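Uncharacterized protein (Magnetospirillum magneticum AMB-1, PDB 5MU5) is a Maf glycosyltransferase that takes part in formation of the bacterial flagellum, probably by attaching sugars to flagellin. Local coordinates at residues I301-A306 with F319-E324; A328-L333 with T352-V357; T346-N351 with V365-P370. All coordinates share one frame; numbering follows the deposited sequence.

Contact 1 of 3, residues I301-A306 with F319-E324; sequences ISCGTA and FQMLLE. With SO4 (sulfate ion), chain B.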
ATOM      1  N   ILE A 301       1.875  25.570  13.671  1.00 33.91           N
ATOM      2  CA  ILE A 301       1.383  24.210  13.617  1.00 34.42           C
ATOM      3  C   ILE A 301       2.467  23.328  14.236  1.00 35.94           C
ATOM      4  O   ILE A 301       3.576  23.195  13.700  1.00 36.83           O
ATOM      5  CB  ILE A 301       1.048  23.789  12.182  1.00 37.12           C
ATOM      6  CG1 ILE A 301      -0.118  24.632  11.688  1.00 39.32           C
ATOM      7  CG2 ILE A 301       0.688  22.310  12.121  1.00 39.14           C
ATOM      8  CD1 ILE A 301      -0.656  24.234  10.343  1.00 40.58           C
ATOM      9  N   SER A 302       2.146  22.764  15.395  1.00 36.20           N
ATOM     10  CA  SER A 302       3.054  21.932  16.145  1.00 36.56           C
ATOM     11  C   SER A 302       2.763  20.504  15.785  1.00 36.14           C
ATOM     12  O   SER A 302       1.637  20.059  15.901  1.00 37.47           O
ATOM     13  CB  SER A 302       2.844  22.133  17.652  1.00 37.85           C
ATOM     14  OG  SER A 302       3.712  21.286  18.400  1.00 38.61           O
ATOM     15  N   CYS A 303       3.789  19.783  15.359  1.00 39.23           N
ATOM     16  CA  CYS A 303       3.626  18.397  14.941  1.00 40.29           C
ATOM     17  C   CYS A 303       4.098  17.440  16.027  1.00 40.81           C
ATOM     18  O   CYS A 303       5.288  17.386  16.342  1.00 44.99           O
ATOM     19  CB  CYS A 303       4.378  18.184  13.630  1.00 39.14           C
ATOM     20  SG  CYS A 303       3.663  19.197  12.307  1.00 40.40           S
ATOM     21  N   GLY A 304       3.155  16.702  16.610  1.00 40.11           N
ATOM     22  CA  GLY A 304       3.478  15.740  17.659  1.00 41.63           C
ATOM     23  C   GLY A 304       4.328  16.324  18.781  1.00 42.54           C
ATOM     24  O   GLY A 304       3.949  17.338  19.369  1.00 42.43           O
ATOM     25  N   THR A 305       5.503  15.723  19.017  1.00 42.59           N
ATOM     26  CA  THR A 305       6.378  16.062  20.147  1.00 45.19           C
ATOM     27  C   THR A 305       7.072  17.409  20.070  1.00 42.75           C
ATOM     28  O   THR A 305       7.690  17.845  21.054  1.00 43.11           O
ATOM     29  CB  THR A 305       7.457  14.972  20.393  1.00 50.18           C
ATOM     30  OG1 THR A 305       8.182  14.702  19.175  1.00 53.32           O
ATOM     31  CG2 THR A 305       6.807  13.701  20.894  1.00 50.23           C
ATOM     32  N   ALA A 306       6.975  18.064  18.923  1.00 40.69           N
ATOM     33  CA  ALA A 306       7.486  19.435  18.757  1.00 39.70           C
ATOM     34  C   ALA A 306       6.917  20.403  19.797  1.00 39.46           C
ATOM     35  O   ALA A 306       7.516  21.425  20.108  1.00 43.45           O
ATOM     36  CB  ALA A 306       7.107  19.938  17.382  1.00 40.80           C
ATOM     37  N   PHE A 319      -2.224  25.221  16.403  1.00 40.70           N
ATOM     38  CA  PHE A 319      -2.707  23.865  16.186  1.00 39.05           C
ATOM     39  C   PHE A 319      -1.689  22.865  16.650  1.00 37.05           C
ATOM     40  O   PHE A 319      -0.493  23.089  16.488  1.00 36.25           O
ATOM     41  CB  PHE A 319      -3.059  23.631  14.722  1.00 38.88           C
ATOM     42  CG  PHE A 319      -4.157  24.521  14.238  1.00 40.91           C
ATOM     43  CD1 PHE A 319      -5.456  24.331  14.686  1.00 42.18           C
ATOM     44  CD2 PHE A 319      -3.897  25.566  13.368  1.00 42.06           C
ATOM     45  CE1 PHE A 319      -6.486  25.152  14.261  1.00 40.62           C
ATOM     46  CE2 PHE A 319      -4.918  26.394  12.940  1.00 44.41           C
ATOM     47  CZ  PHE A 319      -6.216  26.188  13.400  1.00 42.83           C
ATOM     48  N   GLN A 320      -2.178  21.794  17.265  1.00 35.66           N
ATOM     49  CA  GLN A 320      -1.355  20.661  17.659  1.00 36.97           C
ATOM     50  C   GLN A 320      -1.818  19.457  16.830  1.00 37.25           C
ATOM     51  O   GLN A 320      -3.008  19.115  16.808  1.00 33.48           O
ATOM     52  CB  GLN A 320      -1.482  20.387  19.167  1.00 39.45           C
ATOM     53  CG  GLN A 320      -0.833  19.091  19.651  1.00 41.06           C
ATOM     54  CD  GLN A 320       0.684  19.125  19.562  1.00 44.54           C
ATOM     55  OE1 GLN A 320       1.311  20.163  19.787  1.00 43.71           O
ATOM     56  NE2 GLN A 320       1.282  17.987  19.246  1.00 44.86           N
ATOM     57  N   MET A 321      -0.869  18.822  16.143  1.00 37.02           N
ATOM     58  CA  MET A 321      -1.199  17.715  15.248  1.00 36.62           C
ATOM     59  C   MET A 321      -0.885  16.381  15.892  1.00 37.15           C
ATOM     60  O   MET A 321       0.142  16.232  16.596  1.00 38.14           O
ATOM     61  CB  MET A 321      -0.426  17.808  13.948  1.00 37.17           C
ATOM     62  CG  MET A 321      -0.468  19.154  13.268  1.00 37.82           C
ATOM     63  SD  MET A 321      -2.078  19.662  12.676  1.00 38.88           S
ATOM     64  CE  MET A 321      -2.518  18.210  11.699  1.00 38.85           C
ATOM     65  N   LEU A 322      -1.777  15.420  15.661  1.00 35.04           N
ATOM     66  CA  LEU A 322      -1.556  14.060  16.100  1.00 35.70           C
ATOM     67  C   LEU A 322      -2.035  13.109  15.013  1.00 35.27           C
ATOM     68  O   LEU A 322      -3.183  13.212  14.565  1.00 34.83           O
ATOM     69  CB  LEU A 322      -2.292  13.782  17.396  1.00 36.00           C
ATOM     70  CG  LEU A 322      -1.948  12.459  18.064  1.00 39.40           C
ATOM     71  CD1 LEU A 322      -0.477  12.407  18.474  1.00 39.10           C
ATOM     72  CD2 LEU A 322      -2.859  12.222  19.268  1.00 40.96           C
ATOM     73  N   LEU A 323      -1.161  12.182  14.614  1.00 36.79           N
ATOM     74  CA  LEU A 323      -1.475  11.179  13.587  1.00 40.65           C
ATOM     75  C   LEU A 323      -1.739   9.811  14.207  1.00 41.57           C
ATOM     76  O   LEU A 323      -2.742   9.188  13.915  1.00 41.73           O
ATOM     77  CB  LEU A 323      -0.313  11.056  12.602  1.00 40.68           C
ATOM     78  CG  LEU A 323      -0.381   9.967  11.508  1.00 41.78           C
ATOM     79  CD1 LEU A 323      -1.537  10.231  10.568  1.00 41.65           C
ATOM     80  CD2 LEU A 323       0.924   9.897  10.723  1.00 38.13           C
ATOM     81  N   GLU A 324      -0.828   9.369  15.065  1.00 47.45           N
ATOM     82  CA  GLU A 324      -0.847   8.014  15.598  1.00 51.16           C
ATOM     83  C   GLU A 324      -1.992   7.680  16.532  1.00 48.37           C
ATOM     84  O   GLU A 324      -2.394   8.475  17.382  1.00 45.83           O
ATOM     85  CB  GLU A 324       0.425   7.722  16.400  1.00 59.65           C
ATOM     86  CG  GLU A 324       1.748   7.744  15.650  1.00 65.23           C
ATOM     87  CD  GLU A 324       2.893   7.202  16.526  1.00 73.91           C
ATOM     88  OE1 GLU A 324       2.879   5.981  16.837  1.00 77.70           O
ATOM     89  OE2 GLU A 324       3.807   7.984  16.907  1.00 72.80           O
TER
HETATM   90  S   SO4 B 701       6.897  12.993  16.712  0.75 60.21           S
HETATM   91  O1  SO4 B 701       7.194  14.216  15.923  0.75 59.40           O
HETATM   92  O2  SO4 B 701       8.150  12.631  17.446  0.75 54.79           O
HETATM   93  O3  SO4 B 701       6.490  11.882  15.789  0.75 56.70           O
HETATM   94  O4  SO4 B 701       5.746  13.294  17.621  0.75 50.71           O
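Ser302 sits between Phe319 and Met321 in a parallel-strand ladder, giving to one neighbour and receiving from the other. Ser302 N reaches Phe319 O at 2.9 Å in a nearly straight bond (176°), and Ser302 O accepts from Met321 N at 2.8 Å. One step further Gly304 N donates to Met321 O, the last rung before the chain leaves the sheet.

A second polar layer is built by Gln320, on the face it shares with Ser302. Its CG is anti to the backbone N, and a bend at chi2 (68°) turns CD toward the other strand. The carboxamide then works at both ends: Gln320 OE1 accepts from Ser302 OG at 3.0 Å, while Gln320 NE2 gives a hydrogen to Gly304 O at 2.7 Å, with that oxygen close to the amide plane. The backbone of the turning Gly304 is thus tied to the adjacent strand through both its N and its O.

These strands flank helix 307-312 in a beta-alpha-beta crossover of a largely parallel, Rossmann-like sheet. On the opposite face the chemistry is apolar: Ile301 CG2 rests on Met321 CG at 3.6 Å, Ile301 CG1 comes to the edge of the Phe319 ring, and helix 393-404 packs against Ile301 and Met321.

At the C-terminal end of strand 299-303, where such folds commonly bind ligands, a sulfate ion, probably from the crystallisation liquor, is held by Thr305. Thr305 N bonds sulfate O4 at 2.8 Å and Thr305 OG1 bonds sulfate O2 at 2.7 Å; Ser280 OG is a further partner.

Contact 2 of 3, residues A328-L333 with T352-V357; sequences APYRAL and TVDPRV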
ATOM      1  N   ALA A 328       0.499   5.175  23.819  1.00 45.79           N
ATOM      2  CA  ALA A 328       1.836   5.774  23.948  1.00 46.87           C
ATOM      3  C   ALA A 328       1.903   7.231  23.430  1.00 47.48           C
ATOM      4  O   ALA A 328       2.372   8.106  24.158  1.00 45.30           O
ATOM      5  CB  ALA A 328       2.917   4.888  23.313  1.00 45.63           C
ATOM      6  N   PRO A 329       1.452   7.491  22.173  1.00 47.90           N
ATOM      7  CA  PRO A 329       1.345   8.878  21.725  1.00 44.91           C
ATOM      8  C   PRO A 329       0.501   9.740  22.674  1.00 46.00           C
ATOM      9  O   PRO A 329       0.853  10.899  22.947  1.00 44.70           O
ATOM     10  CB  PRO A 329       0.662   8.766  20.374  1.00 46.13           C
ATOM     11  CG  PRO A 329       0.972   7.396  19.895  1.00 47.34           C
ATOM     12  CD  PRO A 329       1.024   6.543  21.125  1.00 48.32           C
ATOM     13  N   TYR A 330      -0.592   9.187  23.191  1.00 43.49           N
ATOM     14  CA  TYR A 330      -1.383   9.928  24.157  1.00 44.12           C
ATOM     15  C   TYR A 330      -0.576  10.250  25.422  1.00 44.88           C
ATOM     16  O   TYR A 330      -0.611  11.391  25.909  1.00 46.29           O
ATOM     17  CB  TYR A 330      -2.670   9.175  24.534  1.00 44.56           C
ATOM     18  CG  TYR A 330      -3.264   9.645  25.844  1.00 45.75           C
ATOM     19  CD1 TYR A 330      -3.928  10.869  25.927  1.00 48.06           C
ATOM     20  CD2 TYR A 330      -3.153   8.878  26.998  1.00 48.40           C
ATOM     21  CE1 TYR A 330      -4.475  11.309  27.124  1.00 49.30           C
ATOM     22  CE2 TYR A 330      -3.683   9.320  28.212  1.00 51.04           C
ATOM     23  CZ  TYR A 330      -4.344  10.537  28.261  1.00 51.02           C
ATOM     24  OH  TYR A 330      -4.893  10.994  29.434  1.00 55.18           O
ATOM     25  N   ARG A 331       0.119   9.250  25.967  1.00 44.33           N
ATOM     26  CA  ARG A 331       0.843   9.458  27.220  1.00 48.11           C
ATOM     27  C   ARG A 331       1.931  10.507  27.033  1.00 47.87           C
ATOM     28  O   ARG A 331       2.165  11.297  27.923  1.00 49.14           O
ATOM     29  CB  ARG A 331       1.389   8.158  27.833  1.00 47.74           C
ATOM     30  CG  ARG A 331       0.328   7.311  28.538  1.00 48.06           C
ATOM     31  CD  ARG A 331       0.944   6.085  29.210  1.00 50.01           C
ATOM     32  NE  ARG A 331       1.525   5.145  28.240  1.00 50.23           N
ATOM     33  CZ  ARG A 331       0.936   4.036  27.776  1.00 53.33           C
ATOM     34  NH1 ARG A 331      -0.282   3.666  28.190  1.00 52.60           N
ATOM     35  NH2 ARG A 331       1.570   3.280  26.882  1.00 52.59           N
ATOM     36  N   ALA A 332       2.561  10.537  25.867  1.00 50.30           N
ATOM     37  CA  ALA A 332       3.574  11.568  25.568  1.00 51.55           C
ATOM     38  C   ALA A 332       2.934  12.972  25.563  1.00 49.52           C
ATOM     39  O   ALA A 332       3.420  13.891  26.218  1.00 51.64           O
ATOM     40  CB  ALA A 332       4.264  11.270  24.239  1.00 49.01           C
ATOM     41  N   LEU A 333       1.823  13.116  24.853  1.00 48.30           N
ATOM     42  CA  LEU A 333       1.092  14.374  24.843  1.00 47.74           C
ATOM     43  C   LEU A 333       0.644  14.795  26.218  1.00 46.60           C
ATOM     44  O   LEU A 333       0.743  15.966  26.560  1.00 46.05           O
ATOM     45  CB  LEU A 333      -0.144  14.292  23.959  1.00 49.89           C
ATOM     46  CG  LEU A 333       0.002  14.767  22.528  1.00 50.68           C
ATOM     47  CD1 LEU A 333      -1.366  14.630  21.868  1.00 51.93           C
ATOM     48  CD2 LEU A 333       0.484  16.210  22.477  1.00 51.93           C
ATOM     49  N   THR A 352      -8.766   8.303  14.379  1.00 39.13           N
ATOM     50  CA  THR A 352      -8.350   7.139  15.135  1.00 39.30           C
ATOM     51  C   THR A 352      -7.378   7.433  16.271  1.00 40.08           C
ATOM     52  O   THR A 352      -6.845   6.506  16.847  1.00 40.56           O
ATOM     53  CB  THR A 352      -7.680   6.120  14.218  1.00 40.96           C
ATOM     54  OG1 THR A 352      -6.528   6.719  13.648  1.00 38.13           O
ATOM     55  CG2 THR A 352      -8.654   5.659  13.108  1.00 40.09           C
ATOM     56  N   VAL A 353      -7.136   8.698  16.612  1.00 39.18           N
ATOM     57  CA  VAL A 353      -6.267   8.965  17.757  1.00 37.91           C
ATOM     58  C   VAL A 353      -6.933   8.493  19.050  1.00 40.03           C
ATOM     59  O   VAL A 353      -8.165   8.329  19.117  1.00 40.49           O
ATOM     60  CB  VAL A 353      -5.862  10.447  17.884  1.00 37.54           C
ATOM     61  CG1 VAL A 353      -5.137  10.888  16.624  1.00 36.84           C
ATOM     62  CG2 VAL A 353      -7.056  11.358  18.216  1.00 37.15           C
ATOM     63  N   ASP A 354      -6.126   8.273  20.082  1.00 40.90           N
ATOM     64  CA  ASP A 354      -6.674   7.811  21.355  1.00 43.62           C
ATOM     65  C   ASP A 354      -7.820   8.731  21.832  1.00 41.94           C
ATOM     66  O   ASP A 354      -7.656   9.927  21.888  1.00 43.30           O
ATOM     67  CB  ASP A 354      -5.565   7.723  22.408  1.00 46.15           C
ATOM     68  CG  ASP A 354      -5.982   6.911  23.652  1.00 48.23           C
ATOM     69  OD1 ASP A 354      -6.740   7.450  24.495  1.00 44.92           O
ATOM     70  OD2 ASP A 354      -5.527   5.745  23.781  1.00 46.01           O
ATOM     71  N   PRO A 355      -8.980   8.171  22.192  1.00 44.01           N
ATOM     72  CA  PRO A 355     -10.101   9.015  22.654  1.00 44.13           C
ATOM     73  C   PRO A 355      -9.786   9.947  23.809  1.00 44.35           C
ATOM     74  O   PRO A 355     -10.436  10.976  23.938  1.00 43.46           O
ATOM     75  CB  PRO A 355     -11.149   8.002  23.112  1.00 44.85           C
ATOM     76  CG  PRO A 355     -10.832   6.767  22.369  1.00 45.60           C
ATOM     77  CD  PRO A 355      -9.344   6.744  22.170  1.00 44.16           C
ATOM     78  N   ARG A 356      -8.808   9.589  24.639  1.00 47.08           N
ATOM     79  CA  ARG A 356      -8.421  10.420  25.796  1.00 49.37           C
ATOM     80  C   ARG A 356      -7.668  11.686  25.411  1.00 50.69           C
ATOM     81  O   ARG A 356      -7.433  12.548  26.250  1.00 52.51           O
ATOM     82  CB  ARG A 356      -7.548   9.614  26.767  1.00 48.49           C
ATOM     83  CG  ARG A 356      -8.271   8.441  27.400  1.00 46.01           C
ATOM     84  CD  ARG A 356      -7.301   7.549  28.130  1.00 46.20           C
ATOM     85  NE  ARG A 356      -6.464   6.802  27.202  1.00 47.76           N
ATOM     86  CZ  ARG A 356      -5.597   5.856  27.559  1.00 49.51           C
ATOM     87  NH1 ARG A 356      -5.414   5.542  28.832  1.00 53.63           N
ATOM     88  NH2 ARG A 356      -4.902   5.220  26.645  1.00 50.03           N
ATOM     89  N   VAL A 357      -7.266  11.786  24.149  1.00 50.93           N
ATOM     90  CA  VAL A 357      -6.560  12.971  23.673  1.00 53.59           C
ATOM     91  C   VAL A 357      -7.452  14.200  23.787  1.00 54.98           C
ATOM     92  O   VAL A 357      -6.967  15.289  24.051  1.00 54.09           O
ATOM     93  CB  VAL A 357      -6.083  12.797  22.209  1.00 52.06           C
ATOM     94  CG1 VAL A 357      -5.487  14.079  21.673  1.00 54.58           C
ATOM     95  CG2 VAL A 357      -5.043  11.693  22.117  1.00 51.61           C
TER
HETATM   96  O   HOH W   1      -2.266   4.944  29.731  1.00 49.78           O
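The ring of Tyr330 and the guanidinium of Arg356 lie nearly parallel, their planes 18° apart. Arg356 CB stands over one face of the ring, 3.8 Å from its centroid in a CH-pi contact, and is displaced toward the rim at CE1 and CZ. Further along the same side chain, a bend at chi3 (-72°) brings NE near Tyr330 CD2 and CE2, and the guanidinium turns a face to this other rim, Arg356 CZ 3.9 Å from Tyr330 CD2. At the guanidinium edge, in its plane, lies Asp354 CG, though the carboxylate plane is tilted against that of the guanidinium. The grip is side-on, Arg356 NE to Asp354 OD1 at 2.8 Å and Arg356 NH2 to Asp354 OD2 at 3.0 Å. OD1 accepts from Arg356 N as well, closing an Asx turn in the loop that follows strand 346-350.

Beside this pair, Val357 CG2 meets Tyr330 CD1 at 4.1 Å and Val357 CG1 approaches Leu333 CD1. Helix 327-340 is thereby packed on the loop.

Two nitrogens bound side-on to Asp354 fix the rotation of the guanidinium, while Arg356 N ties the turn. By balancing the charge of Arg356, the carboxylate probably eases its repulsion with nearby Arg331, which has its own salt bridge to Glu654.

Contact 3 of 3, residues T346-N351 with V365-P370; sequences TLIGSN and VYYFRP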
ATOM      1  N   THR A 346      -5.767  24.258  19.436  1.00 39.12           N
ATOM      2  CA  THR A 346      -6.749  23.311  18.928  1.00 38.37           C
ATOM      3  C   THR A 346      -5.970  22.081  18.481  1.00 37.95           C
ATOM      4  O   THR A 346      -4.910  22.201  17.877  1.00 37.61           O
ATOM      5  CB  THR A 346      -7.519  23.920  17.741  1.00 40.43           C
ATOM      6  OG1 THR A 346      -8.393  24.920  18.244  1.00 45.95           O
ATOM      7  CG2 THR A 346      -8.359  22.892  16.979  1.00 40.26           C
ATOM      8  N   LEU A 347      -6.487  20.906  18.794  1.00 38.73           N
ATOM      9  CA  LEU A 347      -5.889  19.652  18.355  1.00 40.51           C
ATOM     10  C   LEU A 347      -6.509  19.242  17.019  1.00 39.18           C
ATOM     11  O   LEU A 347      -7.726  19.192  16.895  1.00 37.35           O
ATOM     12  CB  LEU A 347      -6.125  18.579  19.422  1.00 43.83           C
ATOM     13  CG  LEU A 347      -5.666  17.120  19.255  1.00 46.86           C
ATOM     14  CD1 LEU A 347      -6.507  16.401  18.226  1.00 49.75           C
ATOM     15  CD2 LEU A 347      -4.201  16.989  18.903  1.00 46.39           C
ATOM     16  N   ILE A 348      -5.674  18.990  16.013  1.00 36.84           N
ATOM     17  CA  ILE A 348      -6.159  18.431  14.754  1.00 35.87           C
ATOM     18  C   ILE A 348      -5.581  17.047  14.703  1.00 35.89           C
ATOM     19  O   ILE A 348      -4.366  16.885  14.638  1.00 34.80           O
ATOM     20  CB  ILE A 348      -5.687  19.187  13.510  1.00 36.19           C
ATOM     21  CG1 ILE A 348      -6.202  20.629  13.548  1.00 36.61           C
ATOM     22  CG2 ILE A 348      -6.155  18.458  12.245  1.00 35.61           C
ATOM     23  CD1 ILE A 348      -5.739  21.461  12.367  1.00 37.98           C
ATOM     24  N   GLY A 349      -6.452  16.052  14.743  1.00 33.78           N
ATOM     25  CA  GLY A 349      -6.014  14.694  14.742  1.00 34.00           C
ATOM     26  C   GLY A 349      -6.806  13.809  13.812  1.00 35.20           C
ATOM     27  O   GLY A 349      -7.914  14.133  13.370  1.00 33.57           O
ATOM     28  N   SER A 350      -6.198  12.677  13.506  1.00 35.50           N
ATOM     29  CA  SER A 350      -6.876  11.600  12.826  1.00 35.29           C
ATOM     30  C   SER A 350      -8.059  11.119  13.680  1.00 36.12           C
ATOM     31  O   SER A 350      -8.000  11.134  14.912  1.00 37.21           O
ATOM     32  CB  SER A 350      -5.893  10.455  12.617  1.00 35.76           C
ATOM     33  OG  SER A 350      -6.591   9.260  12.390  1.00 39.62           O
ATOM     34  N   ASN A 351      -9.118  10.655  13.028  1.00 35.30           N
ATOM     35  CA  ASN A 351     -10.256  10.127  13.758  1.00 37.47           C
ATOM     36  C   ASN A 351      -9.922   8.919  14.624  1.00 39.25           C
ATOM     37  O   ASN A 351     -10.689   8.570  15.521  1.00 37.50           O
ATOM     38  CB  ASN A 351     -11.419   9.792  12.818  1.00 39.99           C
ATOM     39  CG  ASN A 351     -11.058   8.777  11.741  1.00 41.73           C
ATOM     40  OD1 ASN A 351     -10.066   8.924  10.995  1.00 41.62           O
ATOM     41  ND2 ASN A 351     -11.899   7.753  11.621  1.00 44.84           N
ATOM     42  N   VAL A 365     -10.464  18.903  16.508  1.00 36.51           N
ATOM     43  CA  VAL A 365     -10.900  18.736  15.139  1.00 36.13           C
ATOM     44  C   VAL A 365     -10.309  17.435  14.580  1.00 37.51           C
ATOM     45  O   VAL A 365      -9.112  17.167  14.736  1.00 34.85           O
ATOM     46  CB  VAL A 365     -10.413  19.876  14.246  1.00 37.43           C
ATOM     47  CG1 VAL A 365     -10.956  19.690  12.840  1.00 37.15           C
ATOM     48  CG2 VAL A 365     -10.848  21.221  14.813  1.00 38.00           C
ATOM     49  N   TYR A 366     -11.153  16.637  13.929  1.00 36.63           N
ATOM     50  CA  TYR A 366     -10.742  15.378  13.355  1.00 35.79           C
ATOM     51  C   TYR A 366     -10.748  15.424  11.833  1.00 35.96           C
ATOM     52  O   TYR A 366     -11.592  16.058  11.238  1.00 37.00           O
ATOM     53  CB  TYR A 366     -11.688  14.244  13.771  1.00 36.17           C
ATOM     54  CG  TYR A 366     -11.657  13.944  15.229  1.00 36.72           C
ATOM     55  CD1 TYR A 366     -10.509  13.480  15.825  1.00 36.22           C
ATOM     56  CD2 TYR A 366     -12.786  14.142  16.019  1.00 38.88           C
ATOM     57  CE1 TYR A 366     -10.476  13.216  17.167  1.00 38.26           C
ATOM     58  CE2 TYR A 366     -12.764  13.895  17.367  1.00 37.77           C
ATOM     59  CZ  TYR A 366     -11.615  13.424  17.931  1.00 39.26           C
ATOM     60  OH  TYR A 366     -11.593  13.179  19.270  1.00 42.72           O
ATOM     61  N   TYR A 367      -9.815  14.720  11.210  1.00 34.73           N
ATOM     62  CA  TYR A 367      -9.914  14.442   9.787  1.00 35.56           C
ATOM     63  C   TYR A 367     -10.015  12.915   9.695  1.00 36.68           C
ATOM     64  O   TYR A 367      -9.669  12.193  10.643  1.00 35.45           O
ATOM     65  CB  TYR A 367      -8.724  14.989   9.023  1.00 36.12           C
ATOM     66  CG  TYR A 367      -7.457  14.204   9.211  1.00 36.85           C
ATOM     67  CD1 TYR A 367      -6.612  14.459  10.257  1.00 39.67           C
ATOM     68  CD2 TYR A 367      -7.122  13.185   8.331  1.00 39.28           C
ATOM     69  CE1 TYR A 367      -5.447  13.710  10.433  1.00 41.76           C
ATOM     70  CE2 TYR A 367      -5.970  12.446   8.490  1.00 39.85           C
ATOM     71  CZ  TYR A 367      -5.141  12.706   9.542  1.00 39.73           C
ATOM     72  OH  TYR A 367      -3.988  11.966   9.663  1.00 46.87           O
ATOM     73  N   PHE A 368     -10.516  12.431   8.573  1.00 36.26           N
ATOM     74  CA  PHE A 368     -10.713  11.007   8.397  1.00 39.24           C
ATOM     75  C   PHE A 368      -9.579  10.381   7.631  1.00 42.64           C
ATOM     76  O   PHE A 368      -9.322  10.700   6.473  1.00 41.71           O
ATOM     77  CB  PHE A 368     -12.083  10.723   7.789  1.00 38.80           C
ATOM     78  CG  PHE A 368     -13.163  11.003   8.745  1.00 39.05           C
ATOM     79  CD1 PHE A 368     -13.648  12.279   8.880  1.00 39.44           C
ATOM     80  CD2 PHE A 368     -13.589  10.022   9.620  1.00 40.57           C
ATOM     81  CE1 PHE A 368     -14.590  12.566   9.835  1.00 41.34           C
ATOM     82  CE2 PHE A 368     -14.559  10.290  10.564  1.00 41.95           C
ATOM     83  CZ  PHE A 368     -15.057  11.570  10.673  1.00 42.80           C
ATOM     84  N   ARG A 369      -8.869   9.501   8.324  1.00 44.32           N
ATOM     85  CA  ARG A 369      -7.749   8.838   7.730  1.00 46.76           C
ATOM     86  C   ARG A 369      -8.219   7.683   6.834  1.00 44.46           C
ATOM     87  O   ARG A 369      -8.895   6.786   7.296  1.00 44.64           O
ATOM     88  CB  ARG A 369      -6.792   8.350   8.800  1.00 49.39           C
ATOM     89  CG  ARG A 369      -5.467   8.107   8.167  1.00 50.25           C
ATOM     90  CD  ARG A 369      -4.423   7.588   9.101  1.00 53.60           C
ATOM     91  NE  ARG A 369      -3.188   7.500   8.328  1.00 54.22           N
ATOM     92  CZ  ARG A 369      -2.032   7.089   8.812  1.00 53.89           C
ATOM     93  NH1 ARG A 369      -1.948   6.739  10.082  1.00 53.90           N
ATOM     94  NH2 ARG A 369      -0.962   7.038   8.023  1.00 57.69           N
ATOM     95  N   PRO A 370      -7.855   7.717   5.549  1.00 43.24           N
ATOM     96  CA  PRO A 370      -8.383   6.737   4.608  1.00 45.20           C
ATOM     97  C   PRO A 370      -7.803   5.326   4.742  1.00 44.56           C
ATOM     98  O   PRO A 370      -6.892   5.095   5.533  1.00 46.37           O
ATOM     99  CB  PRO A 370      -8.045   7.351   3.236  1.00 45.46           C
ATOM    100  CG  PRO A 370      -6.896   8.263   3.478  1.00 45.13           C
ATOM    101  CD  PRO A 370      -7.002   8.731   4.897  1.00 44.68           C
TER
HETATM  102  O   HOH W   2     -10.411   6.344   9.614  1.00 45.21           O
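Asn351 and Tyr367 both place CG between the backbone N and the carbonyl carbon (chi1 59° and 74°), which sets CG over the backbone, and the ends of both side chains come near the other segment. The Tyr367 ring lies against Ser350, whose CA stands over one face, 4.0 Å from the centroid, in a CH-pi contact; the tyrosine hydroxyl is bonded to Ser389. Asn351 OD1 accepts from Arg369 N at 3.0 Å, and the Asn351 side chain crosses that of Phe368 at about a right angle. Asn351 ND2 donates to Ser252 OG and to a water that donates on to Arg369 O; Asn351 ND2 lies 3.5 Å from Phe368 CD2.

Upstream lies an ordinary parallel pairing of two adjacent strands of the sheet. Val365 N reaches Leu347 O at 2.8 Å, Gly349 N reaches Val365 O, and Tyr367 N reaches Gly349 O. Thr346 CG2 touches Val365 CG2 at 3.7 Å, the threonine hydroxyl being taken by Asp363. The ladder closes with Asn351 N to Tyr367 O at 2.9 Å, a more bent bond (131°).

Where the strands end, the Asn351 side chain supplies the acceptor that the next rung would require, prolonging the pairing as both chains turn into loops, and its buried amide is satisfied at both ends.

In the fold
Contacts 1 and 3 are neighbouring steps of one largely parallel sheet: strand 319-322 of the first pairs directly with strand 346-350 of the third, Gln320 O lying 2.8 Å from Ile348 N. Both are buried and rest on backbone ladders, each supplemented by a side-chain carboxamide. Contact 2 lies on the flank of this sheet, joining helix 327-340 to the loop between strands 346-350 and 363-367; it is buried at Val357 and partly exposed at Tyr330 and Arg356. Its segments share no direct hydrogen bond, and a CH-pi contact, a guanidinium face against ring atoms and apolar packing do the work instead. Leu322 CD2, 3.6 Å from Val357 CG2, packs the loop of contact 2 on strand 319-322.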